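Local coordinates for dihydrodipicolinate synthase family protein (Sinorhizobium meliloti, PDB 4DNH) that is of unknown function but has a TIM-barrel fold and probably belongs to the dihydrodipicolinate synthase family, at residues R177-S180 with Q181-E184; P57-W61 with E62-A66. All coordinates share one frame; numbering follows the deposited sequence.

Both interactions are local contacts at helix ends in one closed barrel of eight parallel strands. Interaction 2 comes first along the chain. It lies where the loop after strand 37-40 turns into helix 61-73, so it starts a helix. Interaction 1 comes later. It lies where helix 168-181 runs out into the loop before strand 186-191, so it ends one. Interaction 2 therefore belongs to the step from strand 37-40 to strand 77-80, and interaction 1 to the step from strand 153-155 to strand 186-191. Their centres are 31 Å apart and their nearest atoms about 21 Å, so they do not touch and mark opposite kinds of helix end, a start and a finish.

Interaction 1. Residues R177-S180 with Q181-E184; sequences RVLS and QVKE
The first torsion of V182 sets CG1 anti to its backbone N (chi1 -160°) and turns CG2 back onto V178 and L179. Q181 has CG beside its own N and an extended chain beyond it, which runs alongside R177. The site is the C-terminal end of helix 168-181 in a TIM barrel, just before the loop to strand 186-191. The last turn closes on Q181 N. This atom bonds V178 O at 3.1 Å, with the donor 60° out of the carbonyl plane. It also makes a weak bond to R177 O. The side chains of R177 and Q181 point the same way, with guanidinium and amide planes 20° apart. They meet through R177 CG and Q181 NE2, 3.7 Å apart, on the exposed side of the helix.

The other side is buried. V178 packs on L136, Y139 and I143 of helix 132-148, while L179 packs on V186 and I188 of the next strand. S180 OG bonds D176 O, one turn back. K225 NZ bonds both L179 O, in the last turn, and V182 O, just beyond it, giving these carbonyls a partner that is probably positively charged. V182 CG2 lies 3.0 Å from V178 O, with looser apolar contacts to V178 CG1 at 4.4 Å and L179 CD2 at 4.3 Å.

Interaction 2. Residues P57-W61 with E62-A66; sequences PAIDW and ERTLA
The D60 carboxylate and the R63 guanidinium lie side by side, their planes 66° apart. D60 OD2 rests against the start of the R63 side chain, whose far end turns away and gives NH1 to L336 O. The guanidinium of R63 has the E62 carboxylate at its edge. R63 NE bonds E62 OE1 at 2.9 Å on the syn side, in a salt bridge between neighbours. I59 CG2 sits over one face of the W61 indole, 3.8 Å above the plane and offset toward the rim. W61 also makes a cation-pi contact with R102 of helix 93-108.

These groups lie at the start of helix 61-73, where D60 is the N-cap residue. Its CG stands anti to the backbone N (chi1 -180°), which carries the carboxylate forward over the first turn. D60 OD1 takes the capping bond from R63 N, straight at 179° but weak at 3.2 Å.

The backbone of D60 is also gripped. D60 O accepts from T64 N at 2.9 Å, nearly along the C=O axis, and from T64 OG1 at the same length, above the carbonyl plane. T64 OG1 bonds V44 N as well, which ties the helix start to the loop after strand 37-40. L65 N bonds W61 O at 2.8 Å and carries on the helical pattern.

With an alanine in place of D60, R63 N is likely to lose its side-chain cap and the first turn to be less firmly fixed. The carboxylate of D60 faces the positive end of the helix dipole, which would be expected to favour its charged form and to steady the helix start. The nearby E62 carboxylate, itself paired with R63, probably offsets part of this, since D60 OD1 and E62 OE1 are 4.6 Å apart.

Interaction 1. Residues R177-S180 with Q181-E184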
loop_
_atom_site.group_PDB
_atom_site.type_symbol
_atom_site.label_atom_id
_atom_site.label_comp_id
_atom_site.label_asym_id
_atom_site.label_seq_id
_atom_site.Cartn_x
_atom_site.Cartn_y
_atom_site.Cartn_z
ATOM N N ARG A 177 9.051 -8.466 -23.213
ATOM C CA ARG A 177 8.587 -7.412 -24.104
ATOM C C ARG A 177 8.272 -6.135 -23.330
ATOM O O ARG A 177 8.765 -5.061 -23.670
ATOM C CB ARG A 177 7.403 -7.850 -24.975
ATOM C CG ARG A 177 7.203 -6.936 -26.192
ATOM C CD ARG A 177 6.651 -7.670 -27.406
ATOM N NE ARG A 177 7.568 -8.704 -27.889
ATOM C CZ ARG A 177 7.248 -9.665 -28.757
ATOM N NH1 ARG A 177 6.018 -9.742 -29.255
ATOM N NH2 ARG A 177 8.163 -10.558 -29.130
ATOM N N VAL A 178 7.472 -6.268 -22.279
ATOM C CA VAL A 178 7.100 -5.137 -21.441
ATOM C C VAL A 178 8.327 -4.332 -20.991
ATOM O O VAL A 178 8.397 -3.123 -21.251
ATOM C CB VAL A 178 6.231 -5.573 -20.233
ATOM C CG1 VAL A 178 6.035 -4.420 -19.259
ATOM C CG2 VAL A 178 4.876 -6.088 -20.702
ATOM N N LEU A 179 9.300 -4.998 -20.368
ATOM C CA LEU A 179 10.452 -4.301 -19.786
ATOM C C LEU A 179 11.433 -3.721 -20.794
ATOM O O LEU A 179 12.076 -2.716 -20.513
ATOM C CB LEU A 179 11.201 -5.179 -18.786
ATOM C CG LEU A 179 10.550 -5.392 -17.421
ATOM C CD1 LEU A 179 11.281 -6.489 -16.656
ATOM C CD2 LEU A 179 10.514 -4.094 -16.619
ATOM N N SER A 180 11.559 -4.349 -21.960
ATOM C CA SER A 180 12.403 -3.785 -23.010
ATOM C C SER A 180 11.737 -2.571 -23.654
ATOM O O SER A 180 12.400 -1.790 -24.334
ATOM C CB SER A 180 12.759 -4.834 -24.069
ATOM O OG SER A 180 11.620 -5.195 -24.823
ATOM N N GLN A 181 10.434 -2.406 -23.422
ATOM C CA GLN A 181 9.689 -1.296 -24.008
ATOM C C GLN A 181 9.299 -0.165 -23.046
ATOM O O GLN A 181 8.753 0.855 -23.477
ATOM C CB GLN A 181 8.469 -1.810 -24.763
ATOM C CG GLN A 181 8.805 -2.276 -26.166
ATOM C CD GLN A 181 7.579 -2.394 -27.045
ATOM O OE1 GLN A 181 6.780 -1.459 -27.146
ATOM N NE2 GLN A 181 7.422 -3.548 -27.690
ATOM N N VAL A 182 9.573 -0.327 -21.753
ATOM C CA VAL A 182 9.344 0.764 -20.799
ATOM C C VAL A 182 10.371 1.845 -21.108
ATOM O O VAL A 182 11.409 1.557 -21.695
ATOM C CB VAL A 182 9.490 0.324 -19.322
ATOM C CG1 VAL A 182 8.777 1.299 -18.396
ATOM C CG2 VAL A 182 8.899 -1.048 -19.106
ATOM N N LYS A 183 10.083 3.086 -20.730
ATOM C CA LYS A 183 11.015 4.168 -21.012
ATOM C C LYS A 183 11.938 4.460 -19.833
ATOM O O LYS A 183 13.019 4.977 -20.020
ATOM C CB LYS A 183 10.268 5.422 -21.472
ATOM C CG LYS A 183 10.766 5.937 -22.816
ATOM C CD LYS A 183 9.618 6.242 -23.775
ATOM C CE LYS A 183 8.943 7.574 -23.458
ATOM N NZ LYS A 183 7.718 7.801 -24.272
ATOM N N GLU A 184 11.510 4.115 -18.625
ATOM C CA GLU A 184 12.279 4.389 -17.410
ATOM C C GLU A 184 12.252 3.177 -16.476
ATOM O O GLU A 184 11.336 2.338 -16.567
ATOM C CB GLU A 184 11.723 5.625 -16.681
ATOM C CG GLU A 184 11.977 6.965 -17.370
ATOM C CD GLU A 184 13.418 7.435 -17.252
ATOM O OE1 GLU A 184 14.025 7.253 -16.175
ATOM O OE2 GLU A 184 13.950 7.994 -18.234
#

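Interaction 2. Residues P57-W61 with E62-A66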
loop_
_atom_site.group_PDB
_atom_site.type_symbol
_atom_site.label_atom_id
_atom_site.label_comp_id
_atom_site.label_asym_id
_atom_site.label_seq_id
_atom_site.Cartn_x
_atom_site.Cartn_y
_atom_site.Cartn_z
ATOM N N PRO A 57 -17.496 3.311 -8.346
ATOM C CA PRO A 57 -17.027 4.252 -7.333
ATOM C C PRO A 57 -17.300 5.719 -7.689
ATOM O O PRO A 57 -17.511 6.053 -8.856
ATOM C CB PRO A 57 -15.528 3.990 -7.316
ATOM C CG PRO A 57 -15.222 3.704 -8.761
ATOM C CD PRO A 57 -16.431 2.999 -9.319
ATOM N N ALA A 58 -17.309 6.569 -6.667
ATOM C CA ALA A 58 -17.407 8.012 -6.828
ATOM C C ALA A 58 -16.391 8.580 -5.875
ATOM O O ALA A 58 -16.444 8.292 -4.674
ATOM C CB ALA A 58 -18.789 8.497 -6.475
ATOM N N ILE A 59 -15.458 9.359 -6.404
ATOM C CA ILE A 59 -14.273 9.750 -5.646
ATOM C C ILE A 59 -14.323 11.219 -5.244
ATOM O O ILE A 59 -14.772 12.078 -6.004
ATOM C CB ILE A 59 -12.984 9.442 -6.451
ATOM C CG1 ILE A 59 -12.852 7.924 -6.670
ATOM C CG2 ILE A 59 -11.743 10.003 -5.758
ATOM C CD1 ILE A 59 -11.848 7.513 -7.730
ATOM N N ASP A 60 -13.878 11.504 -4.031
ATOM C CA ASP A 60 -13.677 12.872 -3.621
ATOM C C ASP A 60 -12.242 13.250 -3.977
ATOM O O ASP A 60 -11.316 12.937 -3.243
ATOM C CB ASP A 60 -13.922 12.987 -2.118
ATOM C CG ASP A 60 -13.734 14.390 -1.602
ATOM O OD1 ASP A 60 -13.292 15.268 -2.372
ATOM O OD2 ASP A 60 -14.024 14.628 -0.418
ATOM N N TRP A 61 -12.045 13.910 -5.110
ATOM C CA TRP A 61 -10.687 14.297 -5.550
ATOM C C TRP A 61 -9.927 15.187 -4.600
ATOM O O TRP A 61 -8.750 14.956 -4.335
ATOM C CB TRP A 61 -10.751 14.910 -6.929
ATOM C CG TRP A 61 -11.360 13.936 -7.898
ATOM C CD1 TRP A 61 -12.621 13.988 -8.477
ATOM C CD2 TRP A 61 -10.760 12.690 -8.390
ATOM N NE1 TRP A 61 -12.820 12.912 -9.308
ATOM C CE2 TRP A 61 -11.745 12.089 -9.288
ATOM C CE3 TRP A 61 -9.538 12.051 -8.201
ATOM C CZ2 TRP A 61 -11.506 10.899 -9.944
ATOM C CZ3 TRP A 61 -9.305 10.851 -8.871
ATOM C CH2 TRP A 61 -10.273 10.282 -9.718
ATOM N N GLU A 62 -10.594 16.208 -4.075
ATOM C CA GLU A 62 -9.975 17.161 -3.174
ATOM C C GLU A 62 -9.437 16.432 -1.948
ATOM O O GLU A 62 -8.260 16.564 -1.602
ATOM C CB GLU A 62 -10.980 18.257 -2.794
ATOM C CG GLU A 62 -10.375 19.451 -2.069
ATOM C CD GLU A 62 -10.554 19.420 -0.549
ATOM O OE1 GLU A 62 -10.851 18.350 0.031
ATOM O OE2 GLU A 62 -10.392 20.495 0.084
ATOM N N ARG A 63 -10.286 15.634 -1.310
ATOM C CA ARG A 63 -9.862 14.908 -0.141
ATOM C C ARG A 63 -8.789 13.843 -0.458
ATOM O O ARG A 63 -7.852 13.656 0.323
ATOM C CB ARG A 63 -11.070 14.299 0.549
ATOM C CG ARG A 63 -10.960 14.260 2.060
ATOM C CD ARG A 63 -11.504 15.522 2.716
ATOM N NE ARG A 63 -10.695 16.704 2.433
ATOM C CZ ARG A 63 -9.555 17.036 3.039
ATOM N NH1 ARG A 63 -9.040 16.274 3.993
ATOM N NH2 ARG A 63 -8.922 18.148 2.680
ATOM N N THR A 64 -8.912 13.163 -1.595
ATOM C CA THR A 64 -7.923 12.162 -2.016
ATOM C C THR A 64 -6.562 12.794 -2.278
ATOM O O THR A 64 -5.546 12.302 -1.788
ATOM C CB THR A 64 -8.399 11.398 -3.269
ATOM O OG1 THR A 64 -9.587 10.668 -2.945
ATOM C CG2 THR A 64 -7.354 10.435 -3.775
ATOM N N LEU A 65 -6.539 13.900 -3.028
ATOM C CA LEU A 65 -5.274 14.586 -3.309
ATOM C C LEU A 65 -4.680 15.269 -2.083
ATOM O O LEU A 65 -3.464 15.285 -1.924
ATOM C CB LEU A 65 -5.398 15.558 -4.474
ATOM C CG LEU A 65 -5.985 15.020 -5.777
ATOM C CD1 LEU A 65 -6.361 16.174 -6.714
ATOM C CD2 LEU A 65 -5.025 14.041 -6.441
ATOM N N ALA A 66 -5.518 15.805 -1.205
ATOM C CA ALA A 66 -5.016 16.374 0.053
ATOM C C ALA A 66 -4.174 15.355 0.813
ATOM O O ALA A 66 -3.202 15.711 1.466
ATOM C CB ALA A 66 -6.139 16.892 0.927
#